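Local coordinates for hypothetical bacterial 6-phosphogluconolactonase (Bacteroides fragilis, PDB 3SCY), which probably hydrolyses 6-phosphogluconolactone or a related lactone and is folded as a seven-bladed beta-propeller, at residues L14-T20 against P354-V360; V49-Y54 against S66-F70; Y226-I231 against Q259-I264; I248-A253 against N293-K298. All coordinates share one frame; numbering follows the deposited sequence. Where two conformers were deposited one is given.

Overall arrangement
Contact 1 joins the two ends of the chain inside one blade and so closes the ring of the propeller; the other three contacts lie within the loop it spans. Contact 2, where the chain passes from that blade to the next, touches it through Lys358 NZ and Tyr54 OH, 3.0 Å apart. Contact 3 lies across the ring, its centre about 20 Å from that of contact 1. It and contact 4 both join the blade that ends with strand 244-252 to the one that begins with strand 261-266, contact 4 farther out; Tyr226 OH and Gly294 O, 2.6 Å apart, link them. Side chains of contacts 2 and 3 come within about 3 and 5 Å of unidentified bound ligand, probably from the crystallisation liquor, that may mark a pocket.

Contact 1 (L14-T20 against P354-V360); sequences LTMLVGT and PVCLKFV
The ring of Phe359 carries Leu14 CD1 over the centre of one face, a CH-pi contact 3.7 Å from the ring centroid and only 5° off the ring normal. At the ring's edge, in its plane, lies Thr15 O, while the selenium of Met16, a selenomethionine, approaches obliquely, SE 4.9 Å from the Phe359 ring centroid and 55° off the ring normal, a Met-aromatic contact. The strands belong to the blade that closes the beta-propeller: 354-360, from the C-terminus, pairs antiparallel with 14-20, from the N-terminus, a Velcro-like closure. On the face with Met16, Val18 CG2 lies alongside Leu357 CD2 at 3.9 Å, the two side chains pointing the same way, and Leu321 of the neighbouring blade meets Met16, Leu357 and Phe359. The other face brings Leu17 CD1 to Val360 CG2 (4.1 Å), with Phe82 of the next blade against both residues. Lys358 starts from that same face, but its amine leads away to Tyr54 OH. Paired backbone bonds tie Thr15 to Val360 and Leu17 to Lys358, until a classic beta bulge shifts the register. There Gly19 O takes a nearly straight bond from Val355 N at 2.8 Å and a weak one from Cys356 N at 3.3 Å.

Contact 2 (V49-Y54 against S66-F70); sequences VANPSY and SVNEF
Ala50 meets Phe70 at the edge of its ring, in the ring plane, with CB 3.4 Å from Phe70 CE2. Asn51 comes to the same ring from above: its ND2 sits 3.3 Å over one face, offset toward the rim, with amide and ring planes 34° apart. CG stands anti to the carbonyl carbon (chi1 -73°), which carries ND2 within 3.1 Å of Glu69 O for a bent hydrogen bond. The backbone of Asn51 answers with a far straighter one, Glu69 N to Asn51 O at 2.9 Å, so the two residues grip each other twice. Pro52 is the centre of an inverse gamma turn, and its CA-H points at Val67 O. This bend lies on the crossover between blades of the propeller: the chain leaves outermost strand 41-48 of one sheet and enters innermost strand 55-57 of the next, passing beside 63-68, the second strand there. Ser53 OG donates to Glu69 OE1 at 2.7 Å, on the anti side of the carboxylate, and Tyr21 OH bonds the same oxygen. The extended Glu69 side chain also comes within about 3 Å of an unidentified ligand. Tyr54, just ahead of strand 55-57, accepts from Val67 N, with Tyr54 O 2.9 Å away.

Contact 3 (Y226-I231 against Q259-I264); sequences YLINEI and QGSGDI
This is a buried packing of one propeller blade against the next near the middle of the ring: 226-229 belongs to the second strand of its sheet, and 261-264 to the innermost strand of the following one. Ile228 and Ile264 slide past each other in opposite directions, and in the Ile228 conformer described their CG2 methyls lie 3.7 Å apart. The CG1 branch of Ile264, anti to the backbone N (chi1 -171°), extends its CD1 to Tyr226 CB, also 3.7 Å away. Leu273 of the following blade backs this apolar patch. Beyond the strand end the contact turns polar. Glu230 O accepts from Ser261 N at 3.0 Å, in the carbonyl plane on a lone pair, the one direct hydrogen bond between the segments. Three waters add bridges: one molecule donates to Glu230 OE2 (2.7 Å) and to Gln259 O, and two more lie between Ile231 O and Gln259, at its backbone N and at NE2. The Glu230 carboxylate also forms salt bridges with Arg151, Arg214 and Arg278. Of the three, Arg278 belongs to the following blade, so charge as well as bound water links the blades here, and close-packed isoleucines join them farther along.

Contact 4 (I248-A253 against N293-K298); sequences IQTVAA and NGTLTK
Gln249 reaches across with its side chain extended, CG anti to the backbone N (chi1 -160°), and lays its amide against the peptide groups of Leu296. OE1 receives Leu296 N at 2.6 Å, in the carbonyl plane on a lone pair, while NE2 donates to Leu296 O at 2.9 Å. One side chain therefore engages both backbone polar atoms of Leu296. Beside it Val251 and Leu296 cross at about a right angle, CG2 of the valine 4.0 Å from CD1 of the leucine. The two strands, 248-252 and 296-298, are the outermost of successive propeller blades; they run nearly parallel but their axes come no nearer than 8.2 Å, and side chains rather than backbone pairing span the gap. A classic beta bulge, where Ile248 and Gln249 both face Ala237, turns both of these side chains toward the neighbouring blade. Ile248 CD1 accordingly comes to 3.2 Å from Asn293 O, with Thr295 CG2 beyond it. At the other end Lys298, bent at its third torsion (chi3 -74°), reaches across to Ala252 O, with NZ 3.0 Å from it. Leu296 also packs on Tyr226 of the neighbouring blade and on Val289 of its own sheet.

Contact 1 (L14-T20 against P354-V360)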
loop_
_atom_site.group_PDB
_atom_site.type_symbol
_atom_site.label_atom_id
_atom_site.label_comp_id
_atom_site.label_asym_id
_atom_site.label_seq_id
_atom_site.Cartn_x
_atom_site.Cartn_y
_atom_site.Cartn_z
ATOM N N LEU A 14 8.755 -2.422 17.399
ATOM C CA LEU A 14 8.130 -3.010 16.227
ATOM C C LEU A 14 9.190 -3.595 15.301
ATOM O O LEU A 14 10.335 -3.143 15.318
ATOM C CB LEU A 14 7.369 -1.902 15.459
ATOM C CG LEU A 14 6.259 -1.114 16.182
ATOM C CD1 LEU A 14 5.976 0.193 15.441
ATOM C CD2 LEU A 14 4.967 -1.920 16.217
ATOM N N THR A 15 8.810 -4.557 14.455
ATOM C CA THR A 15 9.706 -5.029 13.408
ATOM C C THR A 15 9.222 -4.394 12.127
ATOM O O THR A 15 8.053 -4.530 11.783
ATOM C CB THR A 15 9.814 -6.550 13.326
ATOM O OG1 THR A 15 10.288 -6.976 14.592
ATOM C CG2 THR A 15 10.845 -6.993 12.274
HETATM N N MSE A 16 10.107 -3.701 11.434
HETATM C CA MSE A 16 9.763 -2.998 10.210
HETATM C C MSE A 16 10.415 -3.684 9.006
HETATM O O MSE A 16 11.611 -3.979 9.026
HETATM C CB MSE A 16 10.203 -1.533 10.306
HETATM C CG MSE A 16 9.873 -0.733 9.040
HETATM SE SE MSE A 16 10.175 1.150 9.296
HETATM C CE MSE A 16 11.890 1.161 9.247
ATOM N N LEU A 17 9.638 -3.856 7.958
ATOM C CA LEU A 17 10.051 -4.373 6.664
ATOM C C LEU A 17 10.163 -3.201 5.721
ATOM O O LEU A 17 9.263 -2.350 5.677
ATOM C CB LEU A 17 9.010 -5.365 6.139
ATOM C CG LEU A 17 8.777 -6.633 6.979
ATOM C CD1 LEU A 17 7.392 -7.249 6.653
ATOM C CD2 LEU A 17 9.797 -7.717 6.599
ATOM N N VAL A 18 11.252 -3.150 4.943
ATOM C CA VAL A 18 11.454 -2.080 3.980
ATOM C C VAL A 18 11.684 -2.675 2.604
ATOM O O VAL A 18 12.694 -3.356 2.395
ATOM C CB VAL A 18 12.630 -1.163 4.372
ATOM C CG1 VAL A 18 12.826 -0.050 3.333
ATOM C CG2 VAL A 18 12.414 -0.579 5.772
ATOM N N GLY A 19 10.763 -2.387 1.692
ATOM C CA GLY A 19 10.890 -2.747 0.281
ATOM C C GLY A 19 11.585 -1.603 -0.449
ATOM O O GLY A 19 11.493 -0.436 -0.045
ATOM N N THR A 20 12.289 -1.936 -1.530
ATOM C CA THR A 20 13.083 -0.999 -2.328
ATOM C C THR A 20 13.076 -1.311 -3.805
ATOM O O THR A 20 12.587 -2.355 -4.226
ATOM C CB THR A 20 14.568 -1.125 -1.889
ATOM O OG1 THR A 20 15.092 -2.400 -2.309
ATOM C CG2 THR A 20 14.782 -0.920 -0.374
ATOM N N PRO A 354 14.146 3.374 -0.784
ATOM C CA PRO A 354 13.053 2.754 -0.026
ATOM C C PRO A 354 11.716 3.175 -0.587
ATOM O O PRO A 354 11.518 4.381 -0.858
ATOM C CB PRO A 354 13.249 3.276 1.397
ATOM C CG PRO A 354 13.888 4.656 1.198
ATOM C CD PRO A 354 14.793 4.470 -0.017
ATOM N N VAL A 355 10.807 2.198 -0.784
ATOM C CA VAL A 355 9.491 2.497 -1.370
ATOM C C VAL A 355 8.337 1.748 -0.688
ATOM O O VAL A 355 7.209 1.866 -1.156
ATOM C CB VAL A 355 9.477 2.241 -2.919
ATOM C CG1 VAL A 355 10.374 3.233 -3.673
ATOM C CG2 VAL A 355 9.879 0.806 -3.271
ATOM N N CYS A 356 8.583 0.971 0.385
ATOM C CA CYS A 356 7.473 0.292 1.048
ATOM C C CYS A 356 7.844 0.036 2.468
ATOM O O CYS A 356 8.883 -0.555 2.701
ATOM C CB CYS A 356 7.093 -0.999 0.342
ATOM S SG CYS A 356 5.642 -1.800 1.074
ATOM N N LEU A 357 7.011 0.482 3.414
ATOM C CA LEU A 357 7.216 0.284 4.831
ATOM C C LEU A 357 6.066 -0.500 5.398
ATOM O O LEU A 357 4.902 -0.162 5.139
ATOM C CB LEU A 357 7.307 1.631 5.570
ATOM C CG LEU A 357 8.298 2.657 5.000
ATOM C CD1 LEU A 357 8.244 3.959 5.806
ATOM C CD2 LEU A 357 9.713 2.110 4.992
ATOM N N LYS A 358 6.376 -1.548 6.163
ATOM C CA LYS A 358 5.355 -2.327 6.853
ATOM C C LYS A 358 5.813 -2.695 8.232
ATOM O O LYS A 358 7.018 -2.812 8.456
ATOM C CB LYS A 358 5.018 -3.631 6.085
ATOM C CG LYS A 358 4.350 -3.417 4.724
ATOM C CD LYS A 358 2.917 -2.909 4.819
ATOM C CE LYS A 358 2.400 -2.612 3.440
ATOM N NZ LYS A 358 0.936 -2.314 3.465
ATOM N N PHE A 359 4.870 -2.858 9.177
ATOM C CA PHE A 359 5.225 -3.301 10.530
ATOM C C PHE A 359 4.629 -4.653 10.824
ATOM O O PHE A 359 3.556 -4.985 10.327
ATOM C CB PHE A 359 4.720 -2.333 11.621
ATOM C CG PHE A 359 5.378 -0.974 11.650
ATOM C CD1 PHE A 359 6.758 -0.851 11.801
ATOM C CD2 PHE A 359 4.609 0.194 11.611
ATOM C CE1 PHE A 359 7.364 0.399 11.831
ATOM C CE2 PHE A 359 5.213 1.448 11.666
ATOM C CZ PHE A 359 6.586 1.549 11.796
ATOM N N VAL A 360 5.327 -5.416 11.666
ATOM C CA VAL A 360 4.930 -6.682 12.286
ATOM C C VAL A 360 5.105 -6.399 13.799
ATOM O O VAL A 360 6.184 -5.942 14.215
ATOM C CB VAL A 360 5.745 -7.885 11.779
ATOM C CG1 VAL A 360 5.281 -9.193 12.435
ATOM C CG2 VAL A 360 5.689 -7.989 10.266
#

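Contact 2 (V49-Y54 against S66-F70)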
loop_
_atom_site.group_PDB
_atom_site.type_symbol
_atom_site.label_atom_id
_atom_site.label_comp_id
_atom_site.label_asym_id
_atom_site.label_seq_id
_atom_site.Cartn_x
_atom_site.Cartn_y
_atom_site.Cartn_z
ATOM N N VAL A 49 16.607 -9.786 -2.986
ATOM C CA VAL A 49 15.348 -9.909 -3.742
ATOM C C VAL A 49 15.321 -8.808 -4.787
ATOM O O VAL A 49 15.609 -7.682 -4.435
ATOM C CB VAL A 49 14.080 -9.792 -2.835
ATOM C CG1 VAL A 49 12.858 -10.371 -3.539
ATOM C CG2 VAL A 49 14.267 -10.429 -1.464
ATOM N N ALA A 50 14.940 -9.108 -6.028
ATOM C CA ALA A 50 14.901 -8.085 -7.068
ATOM C C ALA A 50 13.616 -7.274 -7.047
ATOM O O ALA A 50 12.528 -7.842 -6.974
ATOM C CB ALA A 50 15.079 -8.740 -8.415
ATOM N N ASN A 51 13.758 -5.919 -7.065
ATOM C CA ASN A 51 12.669 -4.936 -7.069
ATOM C C ASN A 51 11.467 -5.337 -6.180
ATOM O O ASN A 51 10.324 -5.383 -6.661
ATOM C CB ASN A 51 12.184 -4.634 -8.477
ATOM C CG ASN A 51 13.155 -3.791 -9.242
ATOM O OD1 ASN A 51 13.985 -3.094 -8.667
ATOM N ND2 ASN A 51 13.188 -3.997 -10.545
ATOM N N PRO A 52 11.702 -5.569 -4.872
ATOM C CA PRO A 52 10.577 -5.839 -3.960
ATOM C C PRO A 52 9.911 -4.506 -3.552
ATOM O O PRO A 52 10.047 -4.033 -2.413
ATOM C CB PRO A 52 11.267 -6.540 -2.791
ATOM C CG PRO A 52 12.621 -5.893 -2.719
ATOM C CD PRO A 52 12.997 -5.538 -4.142
ATOM N N SER A 53 9.254 -3.848 -4.537
ATOM C CA SER A 53 8.745 -2.489 -4.312
ATOM C C SER A 53 7.499 -2.417 -3.420
ATOM O O SER A 53 7.120 -1.331 -2.967
ATOM C CB SER A 53 8.478 -1.793 -5.630
ATOM O OG SER A 53 7.419 -2.470 -6.274
ATOM N N TYR A 54 6.868 -3.551 -3.189
ATOM C CA TYR A 54 5.741 -3.646 -2.285
ATOM C C TYR A 54 5.795 -5.008 -1.652
ATOM O O TYR A 54 6.123 -5.999 -2.311
ATOM C CB TYR A 54 4.371 -3.397 -2.993
ATOM C CG TYR A 54 3.379 -2.745 -2.058
ATOM C CD1 TYR A 54 3.369 -1.361 -1.884
ATOM C CD2 TYR A 54 2.542 -3.513 -1.248
ATOM C CE1 TYR A 54 2.567 -0.757 -0.918
ATOM C CE2 TYR A 54 1.714 -2.910 -0.289
ATOM C CZ TYR A 54 1.737 -1.532 -0.134
ATOM O OH TYR A 54 0.954 -0.890 0.809
ATOM N N SER A 66 6.298 -10.559 -1.308
ATOM C CA SER A 66 6.703 -9.340 -1.986
ATOM C C SER A 66 6.475 -9.447 -3.462
ATOM O O SER A 66 6.557 -10.532 -4.024
ATOM C CB SER A 66 8.176 -9.030 -1.714
ATOM O OG SER A 66 9.062 -9.732 -2.574
ATOM N N VAL A 67 6.263 -8.305 -4.106
ATOM C CA VAL A 67 6.233 -8.318 -5.554
ATOM C C VAL A 67 7.700 -8.368 -5.996
ATOM O O VAL A 67 8.617 -8.153 -5.174
ATOM C CB VAL A 67 5.524 -7.092 -6.174
ATOM C CG1 VAL A 67 4.071 -7.006 -5.727
ATOM C CG2 VAL A 67 6.292 -5.785 -5.883
ATOM N N ASN A 68 7.920 -8.671 -7.286
ATOM C CA ASN A 68 9.202 -8.515 -7.988
ATOM C C ASN A 68 8.794 -7.666 -9.173
ATOM O O ASN A 68 8.228 -8.198 -10.136
ATOM C CB ASN A 68 9.848 -9.862 -8.353
ATOM C CG ASN A 68 10.131 -10.700 -7.128
ATOM O OD1 ASN A 68 11.073 -10.439 -6.370
ATOM N ND2 ASN A 68 9.286 -11.683 -6.864
ATOM N N GLU A 69 8.957 -6.343 -9.056
ATOM C CA GLU A 69 8.414 -5.420 -10.042
ATOM C C GLU A 69 9.307 -5.281 -11.264
ATOM O O GLU A 69 10.263 -4.509 -11.274
ATOM C CB GLU A 69 8.088 -4.060 -9.415
ATOM C CG GLU A 69 7.242 -3.203 -10.339
ATOM C CD GLU A 69 7.061 -1.758 -9.931
ATOM O OE1 GLU A 69 7.357 -1.415 -8.766
ATOM O OE2 GLU A 69 6.567 -0.974 -10.772
ATOM N N PHE A 70 8.949 -6.049 -12.295
ATOM C CA PHE A 70 9.617 -6.087 -13.582
ATOM C C PHE A 70 8.611 -5.946 -14.693
ATOM O O PHE A 70 7.476 -6.422 -14.560
ATOM C CB PHE A 70 10.410 -7.387 -13.732
ATOM C CG PHE A 70 11.648 -7.340 -12.885
ATOM C CD1 PHE A 70 12.783 -6.663 -13.322
ATOM C CD2 PHE A 70 11.673 -7.937 -11.631
ATOM C CE1 PHE A 70 13.927 -6.606 -12.530
ATOM C CE2 PHE A 70 12.801 -7.844 -10.823
ATOM C CZ PHE A 70 13.930 -7.195 -11.287
#

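Contact 3 (Y226-I231 against Q259-I264)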
loop_
_atom_site.group_PDB
_atom_site.type_symbol
_atom_site.label_atom_id
_atom_site.label_comp_id
_atom_site.label_asym_id
_atom_site.label_seq_id
_atom_site.Cartn_x
_atom_site.Cartn_y
_atom_site.Cartn_z
ATOM N N TYR A 226 -11.187 6.059 1.527
ATOM C CA TYR A 226 -10.469 7.228 1.027
ATOM C C TYR A 226 -9.517 6.805 -0.052
ATOM O O TYR A 226 -8.778 5.832 0.120
ATOM C CB TYR A 226 -9.718 7.942 2.165
ATOM C CG TYR A 226 -10.660 8.392 3.253
ATOM C CD1 TYR A 226 -11.255 9.651 3.212
ATOM C CD2 TYR A 226 -10.922 7.581 4.352
ATOM C CE1 TYR A 226 -12.171 10.049 4.188
ATOM C CE2 TYR A 226 -11.833 7.963 5.333
ATOM C CZ TYR A 226 -12.438 9.207 5.257
ATOM O OH TYR A 226 -13.312 9.577 6.245
ATOM N N LEU A 227 -9.572 7.502 -1.173
ATOM C CA LEU A 227 -8.738 7.219 -2.318
ATOM C C LEU A 227 -7.797 8.366 -2.618
ATOM O O LEU A 227 -8.237 9.517 -2.613
ATOM C CB LEU A 227 -9.662 6.992 -3.541
ATOM C CG LEU A 227 -9.027 6.919 -4.924
ATOM C CD1 LEU A 227 -8.236 5.619 -5.103
ATOM C CD2 LEU A 227 -10.105 7.043 -6.032
ATOM N N ILE A 228 -6.521 8.050 -2.895
ATOM C CA ILE A 228 -5.555 9.052 -3.320
ATOM C C ILE A 228 -5.384 8.882 -4.825
ATOM O O ILE A 228 -5.113 7.765 -5.295
ATOM C CB ILE A 228 -4.202 9.056 -2.542
ATOM C CG1 ILE A 228 -3.354 10.272 -2.977
ATOM C CG2 ILE A 228 -3.418 7.720 -2.696
ATOM C CD1 ILE A 228 -2.182 10.597 -2.127
ATOM N N ASN A 229 -5.537 9.995 -5.569
ATOM C CA ASN A 229 -5.425 10.020 -7.020
ATOM C C ASN A 229 -4.083 10.578 -7.403
ATOM O O ASN A 229 -3.779 11.732 -7.063
ATOM C CB ASN A 229 -6.564 10.838 -7.601
ATOM C CG ASN A 229 -7.887 10.151 -7.414
ATOM O OD1 ASN A 229 -8.097 9.045 -7.894
ATOM N ND2 ASN A 229 -8.792 10.783 -6.695
ATOM N N GLU A 230 -3.270 9.767 -8.101
ATOM C CA GLU A 230 -1.913 10.168 -8.464
ATOM C C GLU A 230 -1.886 11.389 -9.380
ATOM O O GLU A 230 -1.129 12.323 -9.124
ATOM C CB GLU A 230 -1.157 9.017 -9.135
ATOM C CG GLU A 230 0.246 9.397 -9.593
ATOM C CD GLU A 230 1.133 8.229 -9.961
ATOM O OE1 GLU A 230 1.049 7.177 -9.287
ATOM O OE2 GLU A 230 1.987 8.397 -10.860
ATOM N N ILE A 231 -2.661 11.361 -10.470
ATOM C CA ILE A 231 -2.587 12.414 -11.475
ATOM C C ILE A 231 -3.348 13.662 -11.051
ATOM O O ILE A 231 -2.830 14.774 -11.188
ATOM C CB ILE A 231 -3.100 11.885 -12.828
ATOM C CG1 ILE A 231 -2.375 10.584 -13.238
ATOM C CG2 ILE A 231 -2.938 12.973 -13.926
ATOM C CD1 ILE A 231 -3.059 9.833 -14.452
ATOM N N GLN A 259 1.088 16.247 -10.237
ATOM C CA GLN A 259 0.576 15.013 -10.834
ATOM C C GLN A 259 1.418 13.790 -10.390
ATOM O O GLN A 259 1.781 12.948 -11.206
ATOM C CB GLN A 259 0.503 15.142 -12.362
ATOM C CG GLN A 259 -0.329 16.345 -12.791
ATOM C CD GLN A 259 -0.531 16.422 -14.275
ATOM O OE1 GLN A 259 0.357 16.095 -15.073
ATOM N NE2 GLN A 259 -1.713 16.863 -14.665
ATOM N N GLY A 260 1.748 13.752 -9.097
ATOM C CA GLY A 260 2.572 12.699 -8.519
ATOM C C GLY A 260 2.156 12.278 -7.125
ATOM O O GLY A 260 3.012 11.915 -6.317
ATOM N N SER A 261 0.853 12.284 -6.831
ATOM C CA SER A 261 0.431 11.898 -5.474
ATOM C C SER A 261 0.685 10.404 -5.219
ATOM O O SER A 261 0.774 9.606 -6.161
ATOM C CB SER A 261 -1.007 12.298 -5.207
ATOM O OG SER A 261 -1.075 13.719 -5.176
ATOM N N GLY A 262 0.969 10.087 -3.955
ATOM C CA GLY A 262 1.463 8.768 -3.606
ATOM C C GLY A 262 0.628 7.903 -2.693
ATOM O O GLY A 262 -0.162 7.071 -3.159
ATOM N N ASP A 263 0.870 8.022 -1.406
ATOM C CA ASP A 263 0.235 7.138 -0.444
ATOM C C ASP A 263 -0.781 7.866 0.462
ATOM O O ASP A 263 -0.878 9.085 0.465
ATOM C CB ASP A 263 1.321 6.463 0.390
ATOM C CG ASP A 263 0.951 5.115 0.987
ATOM O OD1 ASP A 263 -0.158 4.584 0.651
ATOM O OD2 ASP A 263 1.773 4.573 1.751
ATOM N N ILE A 264 -1.578 7.074 1.164
ATOM C CA ILE A 264 -2.652 7.608 1.993
ATOM C C ILE A 264 -2.855 6.725 3.213
ATOM O O ILE A 264 -2.905 5.494 3.113
ATOM C CB ILE A 264 -3.970 7.732 1.145
ATOM C CG1 ILE A 264 -5.059 8.498 1.922
ATOM C CG2 ILE A 264 -4.467 6.348 0.624
ATOM C CD1 ILE A 264 -6.291 8.894 1.014
HETATM O O HOH W 1 3.807 10.418 -11.013
HETATM O O HOH W 2 -1.798 16.788 -9.668
HETATM O O HOH W 3 -3.761 17.069 -12.624
#

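Contact 4 (I248-A253 against N293-K298)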
loop_
_atom_site.group_PDB
_atom_site.type_symbol
_atom_site.label_atom_id
_atom_site.label_comp_id
_atom_site.label_asym_id
_atom_site.label_seq_id
_atom_site.Cartn_x
_atom_site.Cartn_y
_atom_site.Cartn_z
ATOM N N ILE A 248 -18.541 11.292 -1.289
ATOM C CA ILE A 248 -19.097 12.355 -0.432
ATOM C C ILE A 248 -18.300 13.653 -0.537
ATOM O O ILE A 248 -18.844 14.714 -0.222
ATOM C CB ILE A 248 -19.265 11.952 1.054
ATOM C CG1 ILE A 248 -17.919 11.482 1.671
ATOM C CG2 ILE A 248 -20.373 10.869 1.189
ATOM C CD1 ILE A 248 -17.911 11.147 3.173
ATOM N N GLN A 249 -17.028 13.576 -0.960
ATOM C CA GLN A 249 -16.152 14.731 -1.033
ATOM C C GLN A 249 -14.926 14.470 -1.866
ATOM O O GLN A 249 -14.402 13.345 -1.862
ATOM C CB GLN A 249 -15.709 15.106 0.390
ATOM C CG GLN A 249 -15.188 16.538 0.548
ATOM C CD GLN A 249 -14.543 16.754 1.888
ATOM O OE1 GLN A 249 -14.225 15.813 2.613
ATOM N NE2 GLN A 249 -14.306 18.007 2.239
ATOM N N THR A 250 -14.426 15.528 -2.543
ATOM C CA THR A 250 -13.139 15.541 -3.242
ATOM C C THR A 250 -12.360 16.726 -2.674
ATOM O O THR A 250 -12.889 17.842 -2.661
ATOM C CB THR A 250 -13.280 15.634 -4.774
ATOM O OG1 THR A 250 -13.933 14.480 -5.283
ATOM C CG2 THR A 250 -11.928 15.781 -5.479
ATOM N N VAL A 251 -11.109 16.497 -2.217
ATOM C CA VAL A 251 -10.228 17.550 -1.693
ATOM C C VAL A 251 -8.891 17.483 -2.417
ATOM O O VAL A 251 -8.519 16.446 -2.942
ATOM C CB VAL A 251 -10.025 17.522 -0.153
ATOM C CG1 VAL A 251 -11.338 17.744 0.587
ATOM C CG2 VAL A 251 -9.359 16.223 0.310
ATOM N N ALA A 252 -8.160 18.594 -2.434
ATOM C CA ALA A 252 -6.867 18.652 -3.063
ATOM C C ALA A 252 -5.777 18.285 -2.085
ATOM O O ALA A 252 -5.602 18.964 -1.075
ATOM C CB ALA A 252 -6.621 20.060 -3.596
ATOM N N ALA A 253 -5.008 17.228 -2.395
ATOM C CA ALA A 253 -3.829 16.871 -1.595
ATOM C C ALA A 253 -2.665 17.662 -2.141
ATOM O O ALA A 253 -1.871 18.218 -1.392
ATOM C CB ALA A 253 -3.557 15.376 -1.698
ATOM N N ASN A 293 -19.383 12.536 9.711
ATOM C CA ASN A 293 -19.721 12.480 8.292
ATOM C C ASN A 293 -18.542 12.049 7.408
ATOM O O ASN A 293 -18.732 11.914 6.198
ATOM C CB ASN A 293 -20.327 13.802 7.803
ATOM C CG ASN A 293 -19.489 15.015 8.080
ATOM O OD1 ASN A 293 -18.274 14.996 7.921
ATOM N ND2 ASN A 293 -20.123 16.101 8.492
ATOM N N GLY A 294 -17.383 11.777 8.010
ATOM C CA GLY A 294 -16.199 11.260 7.306
ATOM C C GLY A 294 -15.505 12.228 6.359
ATOM O O GLY A 294 -14.541 11.855 5.681
ATOM N N THR A 295 -15.945 13.487 6.319
ATOM C CA THR A 295 -15.378 14.499 5.421
ATOM C C THR A 295 -14.060 15.048 5.957
ATOM O O THR A 295 -13.733 14.881 7.141
ATOM C CB THR A 295 -16.402 15.620 5.164
ATOM O OG1 THR A 295 -16.805 16.173 6.412
ATOM C CG2 THR A 295 -17.621 15.126 4.381
ATOM N N LEU A 296 -13.326 15.741 5.081
ATOM C CA LEU A 296 -11.972 16.205 5.367
ATOM C C LEU A 296 -11.814 17.710 5.252
ATOM O O LEU A 296 -12.370 18.331 4.342
ATOM C CB LEU A 296 -10.980 15.567 4.375
ATOM C CG LEU A 296 -10.996 14.031 4.270
ATOM C CD1 LEU A 296 -10.141 13.564 3.149
ATOM C CD2 LEU A 296 -10.538 13.371 5.577
ATOM N N THR A 297 -10.974 18.265 6.123
ATOM C CA THR A 297 -10.583 19.673 6.060
ATOM C C THR A 297 -9.044 19.698 6.249
ATOM O O THR A 297 -8.538 19.134 7.235
ATOM C CB THR A 297 -11.400 20.549 7.027
ATOM O OG1 THR A 297 -11.273 20.096 8.373
ATOM C CG2 THR A 297 -12.882 20.610 6.670
ATOM N N LYS A 298 -8.301 20.322 5.296
ATOM C CA LYS A 298 -6.837 20.374 5.402
ATOM C C LYS A 298 -6.434 21.215 6.595
ATOM O O LYS A 298 -7.037 22.264 6.857
ATOM C CB LYS A 298 -6.186 20.900 4.120
ATOM C CG LYS A 298 -4.696 20.532 4.042
ATOM C CD LYS A 298 -3.990 20.975 2.792
ATOM C CE LYS A 298 -4.343 20.173 1.579
ATOM N NZ LYS A 298 -3.662 20.716 0.367
#